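Local coordinates for protein 16S rRNA (guanine(1405)-N(7))-methyltransferase (Klebsiella pneumoniae, PDB 6PI9) that probably methylates N7 of guanine 1405 in 16S rRNA using S-adenosyl-L-methionine, and so confers resistance to aminoglycosides, at residues G123-L128 with L181-L186; R94-L97 with E102-R105; R162-D167 with P173-D178. All coordinates share one frame; numbering follows the deposited sequence. Where two conformers were deposited one is given.

Contact 1. Residues G123-L128 with L181-L186; sequences GLNPIL and LLMKLL. With SAH (S-adenosyl-L-homocysteine), chain B.
Asn125 spans the gap to the strand 179-183 and lays its carboxamide against Leu181 and Met183, the two side chains there that point back toward it. These are van der Waals touches. Asn125 ND2 sits 3.8 Å from Met183 SD and 4.0 Å from Leu181 CD1, while Asn125 OD1 lies 3.9 Å from Met183 CE. The side chains of Asn125 and Met183 cross at about a right angle. With CG anti to the backbone N (chi1 -174°), Asn125 extends across to the strand, and a bend at chi3 (57°) brings the Met183 methyl group over one face of the amide. ND2 donates its hydrogen bond to Asp119 OD2, which should fix the rotation of the amide.

One hydrogen bond ties the strand end to the ligand: the amino N of S-adenosyl-L-homocysteine donates to Met183 O at 2.9 Å. Gly123 N bonds to Asp141 OD2, while the other oxygen of Asp141, OD1, is hydrogen-bonded to the ligand.

Van der Waals contacts with the ligand complete the account. Met183 CB lies 3.6 Å from SAH O, a carboxylate oxygen. Gly123, with a positive phi, brings its CA to 3.8 Å from SAH O3' of the ribose. A glycine-containing loop that follows strand 117-120 and leads into a helix, facing the end of neighbouring strand 179-183, is the cofactor cleft of the Rossmann-like class I methyltransferase fold.

Contact 2. Residues R94-L97 with E102-R105; sequences RERL and EWMR. With SAH (S-adenosyl-L-homocysteine), chain B.
Arg96 lays its shaft across the indole of Trp103. Arg96 CD sits over one face of the five-membered ring of Trp103 in a CH-pi contact, 4.0 Å from the centroid and 9° off the normal, and so toward one end of the indole. Both residues turn CG away from their own backbone N (Arg96 chi1 -162°), which sends the two side chains toward each other from helices 91-96 and 100-111.

Beyond CD the arginine bends at chi3 and carries its guanidinium past the ring instead of flat upon it: the two planes stand 63° apart, and Arg96 NE approaches Trp103 NE1 obliquely at 4.0 Å. The turn aims the far end at the carboxylate of S-adenosyl-L-homocysteine. Arg96 NH1 donates to SAH OXT at 3.0 Å, with OXT in the guanidinium plane, and Arg96 NH2 reaches SAH O at a short 2.6 Å. NE makes a salt bridge with Glu252, whose strand 252-259 also packs against Trp103.

The guanidinium of the buried Arg96 thus pairs with two anions, while its aliphatic part is held by the indole. It would be expected to offset the negative charge of the ligand carboxylate and to set the direction of the amino-acid end.

Contact 3. Residues R162-D167 with P173-D178; sequences RARACD and PAEEAD. With SAH (S-adenosyl-L-homocysteine), chain B.
Arg164 and Glu175 reach for each other from opposite directions and form a side-on salt bridge that joins the edge strand 162-165 to the loop leading to strand 179-183. This is the tight part of the contact, although partly exposed. NE and NH2 both donate to a single oxygen: Arg164 NE to Glu175 OE1 at 3.1 Å and Arg164 NH2 to the same Glu175 OE1 at 2.9 Å. The NH2 bond uses the syn lone pair of OE1, whereas NE meets it nearly along its C-O bond. A further bond from NH2 to OE2 is weak. Guanidinium and carboxylate planes differ by only 29°, and OE1 lies close to the guanidinium plane.

Arg164 reaches this place with CG lodged between the backbone N and carbonyl carbon (chi1 60°) and a bend at chi2, and its other terminal nitrogen turns back: Arg164 NH1 donates to Ala165 O at 2.9 Å. NH2 is also salt-bridged to Glu171, the stronger partner, so the guanidinium is shared between two acids and a carbonyl.

Farther in comes a lighter, buried touch: Cys166 SG lies 4.3 Å from Pro173 CG, and both side chains rest on Met140 of strand 137-141. On the solvent side Ala174, Glu176 and Asp178 are exposed as the loop runs away from the strand.

Next to Cys166, Asp167 OD1 takes a hydrogen bond from SAH N6, the adenine amino group, at 3.0 Å, while its OD2 is held by Arg29 and Thr26. The chemistry divides accordingly: the charged pair ties the loop to the edge strand at the rim, while Asp167, its carboxylate probably kept anionic by Arg29, accepts from the adenine amino group, consistent with a part in recognising adenine.

How the contacts relate
All three contacts border the S-adenosyl-L-homocysteine pocket: contacts 1 and 2 share the amino-acid end of the ligand, contact 1 also reaching the ribose, and contact 3 takes the adenine. Contacts 1 and 2 have centres about 11 Å apart and touch directly. Lys184 NZ of contact 1 makes a salt bridge of 2.7 Å with Glu95 OE1 of contact 2, and Asn125 OD1 packs at 3.3 Å from Arg96 NH1. Contact 3, its centre about 12 Å from that of contact 1, adjoins it through the chain and the shared sheet. Contacts 2 and 3 do not touch: their centres are about 23 Å apart, and the ligand runs between them.

Contact 1. Residues G123-L128 with L181-L186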
loop_
_atom_site.group_PDB
_atom_site.type_symbol
_atom_site.label_atom_id
_atom_site.label_comp_id
_atom_site.label_asym_id
_atom_site.label_seq_id
_atom_site.Cartn_x
_atom_site.Cartn_y
_atom_site.Cartn_z
ATOM N N GLY A 123 5.511 12.262 7.101
ATOM C CA GLY A 123 6.351 11.073 7.018
ATOM C C GLY A 123 7.784 11.425 7.328
ATOM O O GLY A 123 8.063 12.132 8.288
ATOM N N LEU A 124 8.717 10.995 6.469
ATOM C CA LEU A 124 10.106 11.433 6.599
ATOM C C LEU A 124 10.481 12.546 5.619
ATOM O O LEU A 124 11.655 12.886 5.497
ATOM C CB LEU A 124 11.058 10.261 6.414
ATOM C CG LEU A 124 10.920 9.138 7.440
ATOM C CD1 LEU A 124 11.908 8.022 7.078
ATOM C CD2 LEU A 124 11.151 9.612 8.910
ATOM N N ASN A 125 9.511 13.127 4.919
ATOM C CA ASN A 125 9.851 14.106 3.891
ATOM C C ASN A 125 10.636 15.312 4.415
ATOM O O ASN A 125 11.435 15.866 3.637
ATOM C CB ASN A 125 8.571 14.562 3.185
ATOM C CG ASN A 125 8.876 15.472 2.005
ATOM O OD1 ASN A 125 9.519 15.041 1.026
ATOM N ND2 ASN A 125 8.456 16.729 2.103
ATOM N N PRO A 126 10.457 15.787 5.657
ATOM C CA PRO A 126 11.246 16.967 6.097
ATOM C C PRO A 126 12.733 16.712 6.185
ATOM O O PRO A 126 13.532 17.668 6.120
ATOM C CB PRO A 126 10.623 17.314 7.457
ATOM C CG PRO A 126 9.409 16.277 7.623
ATOM C CD PRO A 126 9.160 15.672 6.384
ATOM N N ILE A 127 13.146 15.452 6.307
ATOM C CA ILE A 127 14.573 15.152 6.229
ATOM C C ILE A 127 15.073 15.280 4.786
ATOM O O ILE A 127 16.156 15.817 4.538
ATOM C CB ILE A 127 14.834 13.758 6.809
ATOM C CG1 ILE A 127 14.441 13.738 8.289
ATOM C CG2 ILE A 127 16.307 13.364 6.615
ATOM C CD1 ILE A 127 14.512 12.368 8.915
ATOM N N LEU A 128 14.287 14.808 3.818
ATOM C CA LEU A 128 14.617 14.999 2.404
ATOM C C LEU A 128 14.711 16.480 2.057
ATOM O O LEU A 128 15.727 16.935 1.515
ATOM C CB LEU A 128 13.574 14.299 1.528
ATOM C CG LEU A 128 13.753 14.386 0.007
ATOM C CD1 LEU A 128 15.196 13.980 -0.370
ATOM C CD2 LEU A 128 12.749 13.469 -0.653
ATOM N N LEU A 181 2.544 21.774 2.306
ATOM C CA LEU A 181 2.719 20.616 1.448
ATOM C C LEU A 181 1.680 19.614 1.889
ATOM O O LEU A 181 1.539 19.374 3.090
ATOM C CB LEU A 181 4.120 20.017 1.600
ATOM C CG LEU A 181 5.278 21.024 1.571
ATOM C CD1 LEU A 181 6.622 20.304 1.740
ATOM C CD2 LEU A 181 5.296 21.817 0.224
ATOM N N LEU A 182 0.901 19.100 0.923
ATOM C CA LEU A 182 -0.087 18.042 1.141
ATOM C C LEU A 182 0.260 16.962 0.138
ATOM O O LEU A 182 -0.395 16.841 -0.927
ATOM C CB LEU A 182 -1.512 18.558 0.923
ATOM C CG LEU A 182 -1.933 19.597 1.992
ATOM C CD1 LEU A 182 -1.466 20.985 1.536
ATOM C CD2 LEU A 182 -3.479 19.618 2.115
ATOM N N MET A 183 1.311 16.190 0.435
ATOM C CA MET A 183 1.894 15.306 -0.568
ATOM C C MET A 183 1.401 13.879 -0.307
ATOM O O MET A 183 1.567 13.359 0.814
ATOM C CB MET A 183 3.421 15.436 -0.509
ATOM C CG MET A 183 3.880 16.835 -0.964
ATOM S SD MET A 183 5.607 17.163 -0.444
ATOM C CE MET A 183 6.468 15.784 -1.208
ATOM N N LYS A 184 0.791 13.262 -1.337
ATOM C CA LYS A 184 0.272 11.891 -1.265
ATOM C C LYS A 184 -0.629 11.716 -0.060
ATOM O O LYS A 184 -0.579 10.701 0.669
ATOM C CB LYS A 184 1.439 10.905 -1.231
ATOM C CG LYS A 184 2.202 10.958 -2.571
ATOM C CD LYS A 184 3.523 10.085 -2.427
ATOM C CE LYS A 184 4.325 10.069 -3.769
ATOM N NZ LYS A 184 5.685 9.418 -3.482
ATOM N N LEU A 185 -1.432 12.717 0.171
ATOM C CA LEU A 185 -2.223 12.806 1.390
ATOM C C LEU A 185 -3.719 12.856 1.136
ATOM O O LEU A 185 -4.477 12.201 1.838
ATOM C CB LEU A 185 -1.813 14.082 2.152
ATOM C CG LEU A 185 -2.804 14.483 3.256
ATOM C CD1 LEU A 185 -2.845 13.406 4.344
ATOM C CD2 LEU A 185 -2.324 15.806 3.861
ATOM N N LEU A 186 -4.184 13.640 0.158
ATOM C CA LEU A 186 -5.631 13.859 0.088
ATOM C C LEU A 186 -6.423 12.569 -0.145
ATOM O O LEU A 186 -7.521 12.458 0.433
ATOM C CB LEU A 186 -5.956 14.905 -1.006
ATOM C CG LEU A 186 -5.471 16.330 -0.673
ATOM C CD1 LEU A 186 -6.062 17.377 -1.685
ATOM C CD2 LEU A 186 -5.800 16.737 0.770
HETATM N N SAH B . 3.694 13.452 2.711
HETATM C CA SAH B . 4.706 12.393 2.925
HETATM C CB SAH B . 4.050 11.111 3.404
HETATM C CG SAH B . 2.878 10.547 2.549
HETATM S SD SAH B . 2.404 8.848 3.116
HETATM C C SAH B . 5.494 12.119 1.629
HETATM O O SAH B . 4.928 12.402 0.553
HETATM O OXT SAH B . 6.625 11.594 1.643
HETATM C "C5'" SAH B . 0.860 9.292 4.022
HETATM C "C4'" SAH B . 1.119 9.838 5.458
HETATM O "O4'" SAH B . -0.112 10.355 6.008
HETATM C "C3'" SAH B . 1.710 8.860 6.514
HETATM O "O3'" SAH B . 2.929 9.393 7.070
HETATM C "C2'" SAH B . 0.647 8.763 7.606
HETATM O "O2'" SAH B . 1.277 8.690 8.887
HETATM C "C1'" SAH B . -0.056 10.117 7.426
HETATM N N9 SAH B . -1.446 10.130 7.841
HETATM C C8 SAH B . -2.438 9.271 7.443
HETATM N N7 SAH B . -3.616 9.720 7.972
HETATM C C5 SAH B . -3.339 10.817 8.746
HETATM C C6 SAH B . -4.101 11.638 9.547
HETATM N N6 SAH B . -5.382 11.426 9.765
HETATM N N1 SAH B . -3.489 12.735 10.129
HETATM C C2 SAH B . -2.158 12.951 10.005
HETATM N N3 SAH B . -1.373 12.141 9.229
HETATM C C4 SAH B . -1.999 11.094 8.621
#

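Contact 2. Residues R94-L97 with E102-R105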
loop_
_atom_site.group_PDB
_atom_site.type_symbol
_atom_site.label_atom_id
_atom_site.label_comp_id
_atom_site.label_asym_id
_atom_site.label_seq_id
_atom_site.Cartn_x
_atom_site.Cartn_y
_atom_site.Cartn_z
ATOM N N ARG A 94 11.119 7.079 -0.513
ATOM C CA ARG A 94 11.854 6.292 -1.493
ATOM C C ARG A 94 11.266 6.479 -2.888
ATOM O O ARG A 94 12.010 6.602 -3.868
ATOM C CB ARG A 94 11.858 4.824 -1.107
ATOM C CG ARG A 94 12.715 3.996 -2.055
ATOM C CD ARG A 94 12.510 2.523 -1.813
ATOM N NE ARG A 94 11.091 2.209 -1.734
ATOM C CZ ARG A 94 10.517 1.617 -0.696
ATOM N NH1 ARG A 94 11.254 1.246 0.337
ATOM N NH2 ARG A 94 9.211 1.380 -0.700
ATOM N N GLU A 95 9.928 6.562 -2.985
ATOM C CA GLU A 95 9.295 6.882 -4.262
ATOM C C GLU A 95 9.874 8.149 -4.879
ATOM O O GLU A 95 10.079 8.210 -6.100
ATOM C CB GLU A 95 7.776 7.013 -4.073
ATOM C CG GLU A 95 7.112 5.672 -3.837
ATOM C CD GLU A 95 5.655 5.715 -3.363
ATOM O OE1 GLU A 95 5.091 6.810 -3.069
ATOM O OE2 GLU A 95 5.070 4.606 -3.251
ATOM N N ARG A 96 10.164 9.161 -4.050
ATOM C CA ARG A 96 10.568 10.489 -4.503
ATOM C C ARG A 96 12.072 10.644 -4.747
ATOM O O ARG A 96 12.463 11.551 -5.497
ATOM C CB ARG A 96 10.124 11.545 -3.477
ATOM C CG ARG A 96 10.086 12.986 -3.988
ATOM C CD ARG A 96 9.348 13.881 -3.000
ATOM N NE ARG A 96 7.942 13.472 -2.868
ATOM C CZ ARG A 96 7.421 12.873 -1.805
ATOM N NH1 ARG A 96 8.167 12.641 -0.714
ATOM N NH2 ARG A 96 6.113 12.567 -1.800
ATOM N N LEU A 97 12.916 9.803 -4.122
ATOM C CA LEU A 97 14.371 9.967 -4.211
ATOM C C LEU A 97 14.911 10.073 -5.632
ATOM O O LEU A 97 15.720 10.979 -5.898
ATOM C CB LEU A 97 15.063 8.807 -3.497
ATOM C CG LEU A 97 15.055 8.879 -1.999
ATOM C CD1 LEU A 97 15.524 7.541 -1.470
ATOM C CD2 LEU A 97 15.977 9.991 -1.595
ATOM N N GLU A 102 14.857 16.830 -9.966
ATOM C CA GLU A 102 13.780 17.412 -10.749
ATOM C C GLU A 102 12.691 18.022 -9.855
ATOM O O GLU A 102 12.200 19.124 -10.128
ATOM C CB GLU A 102 13.207 16.344 -11.673
ATOM C CG GLU A 102 12.161 16.880 -12.560
ATOM C CD GLU A 102 11.509 15.835 -13.452
ATOM O OE1 GLU A 102 11.965 14.670 -13.449
ATOM O OE2 GLU A 102 10.536 16.187 -14.163
ATOM N N TRP A 103 12.316 17.329 -8.763
ATOM C CA TRP A 103 11.251 17.814 -7.894
ATOM C C TRP A 103 11.613 19.175 -7.278
ATOM O O TRP A 103 10.812 20.116 -7.276
ATOM C CB TRP A 103 10.979 16.758 -6.807
ATOM C CG TRP A 103 9.668 16.876 -6.053
ATOM C CD1 TRP A 103 8.514 16.147 -6.263
ATOM C CD2 TRP A 103 9.391 17.759 -4.967
ATOM N NE1 TRP A 103 7.537 16.544 -5.381
ATOM C CE2 TRP A 103 8.055 17.524 -4.567
ATOM C CE3 TRP A 103 10.148 18.739 -4.292
ATOM C CZ2 TRP A 103 7.458 18.228 -3.541
ATOM C CZ3 TRP A 103 9.558 19.442 -3.277
ATOM C CH2 TRP A 103 8.220 19.184 -2.902
ATOM N N MET A 104 12.815 19.308 -6.742
ATOM C CA MET A 104 13.161 20.596 -6.151
ATOM C C MET A 104 13.318 21.681 -7.217
ATOM O O MET A 104 12.860 22.815 -7.019
ATOM C CB MET A 104 14.427 20.460 -5.320
ATOM C CG MET A 104 14.180 19.890 -3.946
ATOM S SD MET A 104 13.445 21.083 -2.806
ATOM C CE MET A 104 14.766 22.296 -2.661
ATOM N N ARG A 105 13.950 21.352 -8.352
ATOM C CA ARG A 105 14.058 22.312 -9.445
ATOM C C ARG A 105 12.699 22.874 -9.831
ATOM O O ARG A 105 12.576 24.064 -10.143
ATOM C CB ARG A 105 14.709 21.651 -10.658
ATOM C CG ARG A 105 15.166 22.620 -11.739
ATOM C CD ARG A 105 15.524 21.877 -13.010
ATOM N NE ARG A 105 16.314 20.678 -12.728
ATOM C CZ ARG A 105 15.964 19.448 -13.097
ATOM N NH1 ARG A 105 14.845 19.247 -13.781
ATOM N NH2 ARG A 105 16.742 18.417 -12.792
HETATM N N SAH B . 3.694 13.452 2.711
HETATM C CA SAH B . 4.706 12.393 2.925
HETATM C CB SAH B . 4.050 11.111 3.404
HETATM C CG SAH B . 2.878 10.547 2.549
HETATM S SD SAH B . 2.404 8.848 3.116
HETATM C C SAH B . 5.494 12.119 1.629
HETATM O O SAH B . 4.928 12.402 0.553
HETATM O OXT SAH B . 6.625 11.594 1.643
HETATM C "C5'" SAH B . 0.860 9.292 4.022
HETATM C "C4'" SAH B . 1.119 9.838 5.458
HETATM O "O4'" SAH B . -0.112 10.355 6.008
HETATM C "C3'" SAH B . 1.710 8.860 6.514
HETATM O "O3'" SAH B . 2.929 9.393 7.070
HETATM C "C2'" SAH B . 0.647 8.763 7.606
HETATM O "O2'" SAH B . 1.277 8.690 8.887
HETATM C "C1'" SAH B . -0.056 10.117 7.426
HETATM N N9 SAH B . -1.446 10.130 7.841
HETATM C C8 SAH B . -2.438 9.271 7.443
HETATM N N7 SAH B . -3.616 9.720 7.972
HETATM C C5 SAH B . -3.339 10.817 8.746
HETATM C C6 SAH B . -4.101 11.638 9.547
HETATM N N6 SAH B . -5.382 11.426 9.765
HETATM N N1 SAH B . -3.489 12.735 10.129
HETATM C C2 SAH B . -2.158 12.951 10.005
HETATM N N3 SAH B . -1.373 12.141 9.229
HETATM C C4 SAH B . -1.999 11.094 8.621
#

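Contact 3. Residues R162-D167 with P173-D178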
loop_
_atom_site.group_PDB
_atom_site.type_symbol
_atom_site.label_atom_id
_atom_site.label_comp_id
_atom_site.label_asym_id
_atom_site.label_seq_id
_atom_site.Cartn_x
_atom_site.Cartn_y
_atom_site.Cartn_z
ATOM N N ARG A 162 11.174 21.164 12.563
ATOM C CA ARG A 162 10.684 20.384 13.700
ATOM C C ARG A 162 9.471 19.606 13.212
ATOM O O ARG A 162 8.908 19.912 12.171
ATOM C CB ARG A 162 10.274 21.270 14.879
ATOM C CG ARG A 162 11.409 22.005 15.618
ATOM C CD ARG A 162 12.416 21.080 16.260
ATOM N NE ARG A 162 13.446 21.813 17.015
ATOM C CZ ARG A 162 14.570 22.308 16.479
ATOM N NH1 ARG A 162 14.826 22.142 15.192
ATOM N NH2 ARG A 162 15.464 22.955 17.241
ATOM N N ALA A 163 9.018 18.639 14.010
ATOM C CA ALA A 163 7.765 17.947 13.704
ATOM C C ALA A 163 6.978 17.740 14.992
ATOM O O ALA A 163 7.537 17.746 16.091
ATOM C CB ALA A 163 7.991 16.592 13.034
ATOM N N ARG A 164 5.663 17.552 14.842
ATOM C CA ARG A 164 4.831 17.323 16.009
ATOM C C ARG A 164 3.686 16.395 15.639
ATOM O O ARG A 164 3.328 16.231 14.473
ATOM C CB ARG A 164 4.262 18.634 16.540
ATOM C CG ARG A 164 3.408 19.299 15.440
ATOM C CD ARG A 164 2.322 20.037 16.098
ATOM N NE ARG A 164 1.423 20.828 15.264
ATOM C CZ ARG A 164 0.137 20.559 15.074
ATOM N NH1 ARG A 164 -0.437 19.472 15.626
ATOM N NH2 ARG A 164 -0.588 21.413 14.366
ATOM N N ALA A 165 3.117 15.775 16.662
ATOM C CA ALA A 165 1.922 14.945 16.451
ATOM C C ALA A 165 0.750 15.740 15.873
ATOM O O ALA A 165 0.380 16.792 16.401
ATOM C CB ALA A 165 1.517 14.372 17.800
ATOM N N CYS A 166 0.030 15.150 14.919
ATOM C CA CYS A 166 -1.170 15.830 14.432
ATOM C C CYS A 166 -2.082 14.827 13.751
ATOM O O CYS A 166 -1.624 14.181 12.805
ATOM C CB CYS A 166 -0.772 16.873 13.369
ATOM S SG CYS A 166 -2.211 17.628 12.591
ATOM N N ASP A 167 -3.348 14.745 14.157
ATOM C CA ASP A 167 -4.330 13.925 13.423
ATOM C C ASP A 167 -5.200 14.898 12.632
ATOM O O ASP A 167 -6.027 15.607 13.213
ATOM C CB ASP A 167 -5.166 13.020 14.356
ATOM C CG ASP A 167 -6.079 12.052 13.561
ATOM O OD1 ASP A 167 -6.445 12.373 12.404
ATOM O OD2 ASP A 167 -6.498 11.015 14.119
ATOM N N PRO A 173 -4.652 22.359 11.012
ATOM C CA PRO A 173 -3.488 23.073 11.559
ATOM C C PRO A 173 -3.681 24.567 11.492
ATOM O O PRO A 173 -4.062 25.110 10.440
ATOM C CB PRO A 173 -2.332 22.633 10.668
ATOM C CG PRO A 173 -2.771 21.197 10.204
ATOM C CD PRO A 173 -4.266 21.274 10.069
ATOM N N ALA A 174 -3.404 25.231 12.624
ATOM C CA ALA A 174 -3.624 26.664 12.769
ATOM C C ALA A 174 -2.363 27.498 12.531
ATOM O O ALA A 174 -2.425 28.732 12.619
ATOM C CB ALA A 174 -4.195 26.959 14.157
ATOM N N GLU A 175 -1.234 26.871 12.207
ATOM C CA GLU A 175 0.008 27.607 12.052
ATOM C C GLU A 175 -0.062 28.523 10.834
ATOM O O GLU A 175 -0.781 28.245 9.860
ATOM C CB GLU A 175 1.190 26.646 11.919
ATOM C CG GLU A 175 1.465 25.882 13.220
ATOM C CD GLU A 175 0.725 24.549 13.303
ATOM O OE1 GLU A 175 1.077 23.739 14.191
ATOM O OE2 GLU A 175 -0.190 24.308 12.472
ATOM N N GLU A 176 0.677 29.633 10.916
ATOM C CA GLU A 176 0.952 30.509 9.783
ATOM C C GLU A 176 2.149 29.994 9.013
ATOM O O GLU A 176 3.180 29.674 9.609
ATOM C CB GLU A 176 1.300 31.912 10.256
ATOM C CG GLU A 176 0.244 32.555 11.023
ATOM C CD GLU A 176 -0.055 33.959 10.557
ATOM O OE1 GLU A 176 -1.256 34.255 10.428
ATOM O OE2 GLU A 176 0.888 34.779 10.381
ATOM N N ALA A 177 2.059 30.007 7.689
ATOM C CA ALA A 177 3.229 29.619 6.920
ATOM C C ALA A 177 3.190 30.253 5.535
ATOM O O ALA A 177 2.174 30.792 5.094
ATOM C CB ALA A 177 3.342 28.105 6.824
ATOM N N ASP A 178 4.341 30.217 4.872
ATOM C CA ASP A 178 4.421 30.681 3.493
ATOM C C ASP A 178 3.864 29.648 2.534
ATOM O O ASP A 178 3.293 30.000 1.489
ATOM C CB ASP A 178 5.869 31.011 3.178
ATOM C CG ASP A 178 6.357 32.195 4.003
ATOM O OD1 ASP A 178 5.669 33.235 3.921
ATOM O OD2 ASP A 178 7.340 32.081 4.771
HETATM N N SAH B . 3.694 13.452 2.711
HETATM C CA SAH B . 4.706 12.393 2.925
HETATM C CB SAH B . 4.050 11.111 3.404
HETATM C CG SAH B . 2.878 10.547 2.549
HETATM S SD SAH B . 2.404 8.848 3.116
HETATM C C SAH B . 5.494 12.119 1.629
HETATM O O SAH B . 4.928 12.402 0.553
HETATM O OXT SAH B . 6.625 11.594 1.643
HETATM C "C5'" SAH B . 0.860 9.292 4.022
HETATM C "C4'" SAH B . 1.119 9.838 5.458
HETATM O "O4'" SAH B . -0.112 10.355 6.008
HETATM C "C3'" SAH B . 1.710 8.860 6.514
HETATM O "O3'" SAH B . 2.929 9.393 7.070
HETATM C "C2'" SAH B . 0.647 8.763 7.606
HETATM O "O2'" SAH B . 1.277 8.690 8.887
HETATM C "C1'" SAH B . -0.056 10.117 7.426
HETATM N N9 SAH B . -1.446 10.130 7.841
HETATM C C8 SAH B . -2.438 9.271 7.443
HETATM N N7 SAH B . -3.616 9.720 7.972
HETATM C C5 SAH B . -3.339 10.817 8.746
HETATM C C6 SAH B . -4.101 11.638 9.547
HETATM N N6 SAH B . -5.382 11.426 9.765
HETATM N N1 SAH B . -3.489 12.735 10.129
HETATM C C2 SAH B . -2.158 12.951 10.005
HETATM N N3 SAH B . -1.373 12.141 9.229
HETATM C C4 SAH B . -1.999 11.094 8.621
#